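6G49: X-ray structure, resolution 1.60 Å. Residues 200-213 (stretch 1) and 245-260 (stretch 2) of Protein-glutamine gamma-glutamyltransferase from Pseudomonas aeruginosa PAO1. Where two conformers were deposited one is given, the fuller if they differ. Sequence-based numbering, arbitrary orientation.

Stretch 1, residues 200-213: QPQALVAALLQRFN
Stretch 2 245-260: HYAGAMAFVLRAAGIP

Two helices, 201-213 and 245-256, pack with their N-to-C directions 142° apart, roughly antiparallel, and their axes approach to 11.1 Å. The register follows from CA pairs: Pro-201 with Ile-259 at 6.8 Å, Val-205 with Leu-254 at 7.6 Å, Leu-208 with Met-250 at 7.5 Å, and Phe-212 with Tyr-246 at 8.6 Å. Both backbones keep regular helical phi/psi, near -63/-42, and no hydrogen bond crosses between them; apolar packing does the work, burying 583 Å² summed over both sides.

Met-250 covers the most surface. Its CA-to-CB bond points sideways, so the side chain must reach across, and it does so fully extended, chi1, chi2 and chi3 all t. It is a knob seated among Val-205, Leu-208, Leu-209 and Phe-212. The tip does the far reaching: Met-250 CE lies 3.8 Å from Val-205 CG1 and 3.7 Å from Leu-209 CD2, while Met-250 CG rests 3.7 Å from Leu-208 CD2. A long, unbranched, apolar chain suits a hole that lies off the direction of its CB. Leu-209 (m, t) also starts sideways and brings its end inward to meet it.

Phe-212, chi1 m and chi2 -60°, points toward the partner and closes one end of the contact. Tyr-246 (m, chi2 88°) presents its edge to the Phe-212 face in an offset edge-to-face pair, centroids 5.4 Å apart and planes at 62°, with Phe-212 CD1 to Tyr-246 CD2 at 3.7 Å. Met-250 CB lies at the edge of the Phe-212 ring, 4.4 Å from CE2 of Phe-212. The tyrosine can be buried here because its OH is hydrogen-bonded elsewhere in the structure.

Leu-208 (t, chi2 48°) points toward the other helix, and its CD2 serves three neighbours: besides Met-250, it lies 3.9 Å from Val-253 CG1 and 4.0 Å from Leu-254 CD2. Leu-254 (m, t) extends that same CD2 to Val-205 CG2 at 3.7 Å and Leu-204 CD2 at 3.9 Å. One turn before Leu-208, Leu-204 (t, chi2 154°) directs CD1 to Ala-257 CB, 3.8 Å, and Ile-259 CD1, 4.0 Å.

The second helix ends in a Schellman motif. Gly-258 takes positive phi (85/21), which favours glycine; its N bonds Arg-255 O at 3.0 Å, and Ile-259 N bonds Leu-254 O at 2.9 Å. The turn leaves Ile-259 (m, t; -108/118) pointing back toward the first stretch, its CD1 4.1 Å from Pro-201 CB, where Pro-201 opens the first helix after the N-cap Gln-200.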

# COMPACT_ATOMS: atom_id res chain seq x y z
N GLN A 200 -11.49 -3.59 20.13
CA GLN A 200 -10.34 -4.26 19.59
C GLN A 200 -10.10 -3.76 18.17
O GLN A 200 -11.04 -3.73 17.36
CB GLN A 200 -10.54 -5.77 19.57
CG GLN A 200 -10.80 -6.37 20.94
CD GLN A 200 -10.55 -7.86 20.90
OE1 GLN A 200 -9.58 -8.31 20.30
NE2 GLN A 200 -11.44 -8.63 21.51
N PRO A 201 -8.88 -3.27 17.86
CA PRO A 201 -8.57 -2.78 16.51
C PRO A 201 -8.98 -3.79 15.43
O PRO A 201 -9.53 -3.35 14.42
CB PRO A 201 -7.05 -2.62 16.55
CG PRO A 201 -6.76 -2.30 18.00
CD PRO A 201 -7.72 -3.18 18.76
N GLN A 202 -8.68 -5.09 15.61
CA GLN A 202 -8.95 -6.08 14.58
C GLN A 202 -10.44 -6.16 14.24
O GLN A 202 -10.84 -6.27 13.08
CB GLN A 202 -8.40 -7.45 14.96
CG GLN A 202 -7.07 -7.70 14.28
CD GLN A 202 -6.47 -9.04 14.63
OE1 GLN A 202 -7.18 -10.04 14.77
NE2 GLN A 202 -5.16 -9.05 14.76
N ALA A 203 -11.28 -6.06 15.26
CA ALA A 203 -12.70 -5.99 15.09
C ALA A 203 -13.15 -4.71 14.38
O ALA A 203 -14.14 -4.75 13.58
CB ALA A 203 -13.38 -6.08 16.45
N LEU A 204 -12.51 -3.57 14.68
CA LEU A 204 -12.92 -2.35 14.04
C LEU A 204 -12.57 -2.44 12.53
O LEU A 204 -13.36 -2.04 11.66
CB LEU A 204 -12.22 -1.18 14.73
CG LEU A 204 -12.81 0.18 14.45
CD1 LEU A 204 -12.53 1.16 15.56
CD2 LEU A 204 -12.32 0.77 13.12
N VAL A 205 -11.34 -2.87 12.25
CA VAL A 205 -10.87 -3.05 10.87
C VAL A 205 -11.86 -3.96 10.12
O VAL A 205 -12.28 -3.68 8.99
CB VAL A 205 -9.45 -3.61 10.86
CG1 VAL A 205 -9.09 -4.15 9.46
CG2 VAL A 205 -8.50 -2.51 11.28
N ALA A 206 -12.22 -5.09 10.73
CA ALA A 206 -13.21 -6.01 10.07
C ALA A 206 -14.54 -5.33 9.79
O ALA A 206 -15.11 -5.52 8.72
CB ALA A 206 -13.39 -7.26 10.91
N ALA A 207 -15.04 -4.50 10.72
CA ALA A 207 -16.31 -3.84 10.53
C ALA A 207 -16.21 -2.84 9.37
O ALA A 207 -17.15 -2.70 8.53
CB ALA A 207 -16.74 -3.17 11.82
N LEU A 208 -15.06 -2.15 9.27
CA LEU A 208 -14.88 -1.24 8.19
C LEU A 208 -14.80 -1.97 6.84
O LEU A 208 -15.39 -1.51 5.85
CB LEU A 208 -13.62 -0.42 8.51
CG LEU A 208 -13.28 0.74 7.61
CD1 LEU A 208 -14.46 1.65 7.33
CD2 LEU A 208 -12.14 1.57 8.22
N LEU A 209 -14.06 -3.09 6.79
CA LEU A 209 -13.97 -3.89 5.55
C LEU A 209 -15.38 -4.35 5.15
O LEU A 209 -15.74 -4.40 3.96
CB LEU A 209 -13.04 -5.06 5.78
CG LEU A 209 -11.57 -4.68 5.87
CD1 LEU A 209 -10.78 -5.94 6.25
CD2 LEU A 209 -11.10 -4.05 4.56
N GLN A 210 -16.21 -4.66 6.14
CA GLN A 210 -17.56 -5.13 5.87
C GLN A 210 -18.39 -4.04 5.19
O GLN A 210 -19.29 -4.33 4.35
CB GLN A 210 -18.21 -5.58 7.18
CG GLN A 210 -17.94 -7.04 7.51
CD GLN A 210 -18.84 -7.41 8.67
OE1 GLN A 210 -19.91 -8.00 8.49
NE2 GLN A 210 -18.45 -6.96 9.85
N ARG A 211 -18.15 -2.77 5.50
CA ARG A 211 -18.91 -1.70 4.86
C ARG A 211 -18.62 -1.68 3.35
O ARG A 211 -19.50 -1.47 2.50
CB ARG A 211 -18.62 -0.32 5.47
CG ARG A 211 -19.15 -0.15 6.88
CD ARG A 211 -18.75 1.24 7.34
NE ARG A 211 -19.35 2.31 6.55
CZ ARG A 211 -20.52 2.86 6.85
NH1 ARG A 211 -21.20 2.43 7.91
NH2 ARG A 211 -21.00 3.81 6.09
N PHE A 212 -17.36 -1.88 2.98
CA PHE A 212 -17.04 -1.89 1.60
C PHE A 212 -17.65 -3.13 0.92
O PHE A 212 -17.99 -3.10 -0.25
CB PHE A 212 -15.51 -1.88 1.38
CG PHE A 212 -14.82 -0.59 1.79
CD1 PHE A 212 -15.15 0.62 1.22
CD2 PHE A 212 -13.84 -0.61 2.78
CE1 PHE A 212 -14.51 1.79 1.57
CE2 PHE A 212 -13.19 0.56 3.12
CZ PHE A 212 -13.52 1.75 2.53
N ASN A 213 -17.68 -4.23 1.65
CA ASN A 213 -18.16 -5.49 1.08
C ASN A 213 -19.68 -5.41 0.83
O ASN A 213 -20.15 -5.81 -0.22
CB ASN A 213 -17.82 -6.65 1.98
CG ASN A 213 -18.11 -7.99 1.32
OD1 ASN A 213 -17.71 -8.23 0.18
ND2 ASN A 213 -18.73 -8.87 2.08
N HIS A 245 -8.71 5.88 -3.53
CA HIS A 245 -9.94 6.22 -2.81
C HIS A 245 -10.14 5.28 -1.63
O HIS A 245 -10.43 5.71 -0.47
CB HIS A 245 -11.20 6.17 -3.72
CG HIS A 245 -11.19 7.16 -4.81
ND1 HIS A 245 -10.45 6.99 -5.95
CD2 HIS A 245 -11.84 8.33 -4.91
CE1 HIS A 245 -10.65 8.04 -6.73
NE2 HIS A 245 -11.52 8.87 -6.14
N TYR A 246 -10.05 3.96 -1.84
CA TYR A 246 -10.36 2.98 -0.85
C TYR A 246 -9.28 2.99 0.26
O TYR A 246 -9.58 2.99 1.42
CB TYR A 246 -10.45 1.56 -1.44
CG TYR A 246 -11.71 1.39 -2.27
CD1 TYR A 246 -11.74 1.72 -3.61
CD2 TYR A 246 -12.87 0.96 -1.67
CE1 TYR A 246 -12.91 1.68 -4.34
CE2 TYR A 246 -14.04 0.89 -2.40
CZ TYR A 246 -14.06 1.23 -3.72
OH TYR A 246 -15.26 1.14 -4.40
N ALA A 247 -8.01 2.99 -0.17
CA ALA A 247 -6.91 2.94 0.79
C ALA A 247 -6.89 4.22 1.66
O ALA A 247 -6.73 4.13 2.87
CB ALA A 247 -5.57 2.76 0.10
N GLY A 248 -7.00 5.37 1.01
CA GLY A 248 -6.97 6.67 1.70
C GLY A 248 -8.14 6.81 2.61
O GLY A 248 -8.00 7.20 3.80
N ALA A 249 -9.34 6.40 2.16
CA ALA A 249 -10.50 6.53 3.05
C ALA A 249 -10.42 5.59 4.23
O ALA A 249 -10.74 5.97 5.39
CB ALA A 249 -11.80 6.31 2.32
N MET A 250 -9.95 4.36 4.03
CA MET A 250 -9.82 3.43 5.12
C MET A 250 -8.78 3.94 6.11
O MET A 250 -9.01 3.87 7.34
CB MET A 250 -9.40 2.04 4.68
CG MET A 250 -9.42 1.03 5.77
SD MET A 250 -9.01 -0.64 5.18
CE MET A 250 -9.20 -1.61 6.67
N ALA A 251 -7.63 4.41 5.61
CA ALA A 251 -6.60 4.92 6.52
C ALA A 251 -7.14 6.13 7.32
O ALA A 251 -6.87 6.24 8.53
CB ALA A 251 -5.34 5.26 5.78
N PHE A 252 -7.87 7.01 6.66
CA PHE A 252 -8.51 8.18 7.32
C PHE A 252 -9.37 7.72 8.49
O PHE A 252 -9.21 8.23 9.62
CB PHE A 252 -9.32 8.99 6.33
CG PHE A 252 -9.94 10.22 6.94
CD1 PHE A 252 -11.06 10.12 7.75
CD2 PHE A 252 -9.37 11.44 6.70
CE1 PHE A 252 -11.59 11.26 8.33
CE2 PHE A 252 -9.91 12.60 7.28
CZ PHE A 252 -11.04 12.49 8.07
N VAL A 253 -10.29 6.79 8.23
CA VAL A 253 -11.25 6.37 9.24
C VAL A 253 -10.52 5.69 10.39
O VAL A 253 -10.83 5.94 11.56
CB VAL A 253 -12.37 5.48 8.66
CG1 VAL A 253 -13.28 4.93 9.75
CG2 VAL A 253 -13.16 6.28 7.68
N LEU A 254 -9.49 4.86 10.09
CA LEU A 254 -8.72 4.20 11.17
C LEU A 254 -8.03 5.24 12.05
O LEU A 254 -8.11 5.14 13.31
CB LEU A 254 -7.72 3.20 10.59
CG LEU A 254 -8.31 1.96 9.92
CD1 LEU A 254 -7.19 1.12 9.34
CD2 LEU A 254 -9.18 1.12 10.84
N ARG A 255 -7.41 6.24 11.47
CA ARG A 255 -6.72 7.23 12.24
C ARG A 255 -7.73 8.00 13.08
O ARG A 255 -7.42 8.34 14.27
CB ARG A 255 -6.03 8.24 11.35
CG ARG A 255 -4.80 7.69 10.65
CD ARG A 255 -4.00 8.78 10.02
NE ARG A 255 -2.75 8.26 9.42
CZ ARG A 255 -1.76 8.95 8.93
NH1 ARG A 255 -1.80 10.28 8.85
NH2 ARG A 255 -0.65 8.28 8.54
N ALA A 256 -8.89 8.30 12.50
CA ALA A 256 -9.93 9.07 13.24
C ALA A 256 -10.49 8.23 14.38
O ALA A 256 -11.02 8.84 15.36
CB ALA A 256 -10.99 9.59 12.32
N ALA A 257 -10.40 6.92 14.33
CA ALA A 257 -10.83 6.01 15.38
C ALA A 257 -9.70 5.72 16.39
O ALA A 257 -9.84 4.87 17.23
CB ALA A 257 -11.28 4.70 14.81
N GLY A 258 -8.54 6.35 16.22
CA GLY A 258 -7.41 6.18 17.14
C GLY A 258 -6.52 4.99 16.86
O GLY A 258 -5.75 4.62 17.71
N ILE A 259 -6.54 4.45 15.62
CA ILE A 259 -5.74 3.31 15.20
C ILE A 259 -4.66 3.86 14.27
O ILE A 259 -5.01 4.42 13.22
CB ILE A 259 -6.59 2.22 14.51
CG1 ILE A 259 -7.66 1.68 15.46
CG2 ILE A 259 -5.66 1.11 14.00
CD1 ILE A 259 -8.63 0.71 14.87
N PRO A 260 -3.35 3.74 14.60
CA PRO A 260 -2.32 4.25 13.69
C PRO A 260 -2.39 3.46 12.38
O PRO A 260 -2.55 2.24 12.41
CB PRO A 260 -1.01 4.02 14.44
CG PRO A 260 -1.45 3.85 15.89
CD PRO A 260 -2.76 3.09 15.80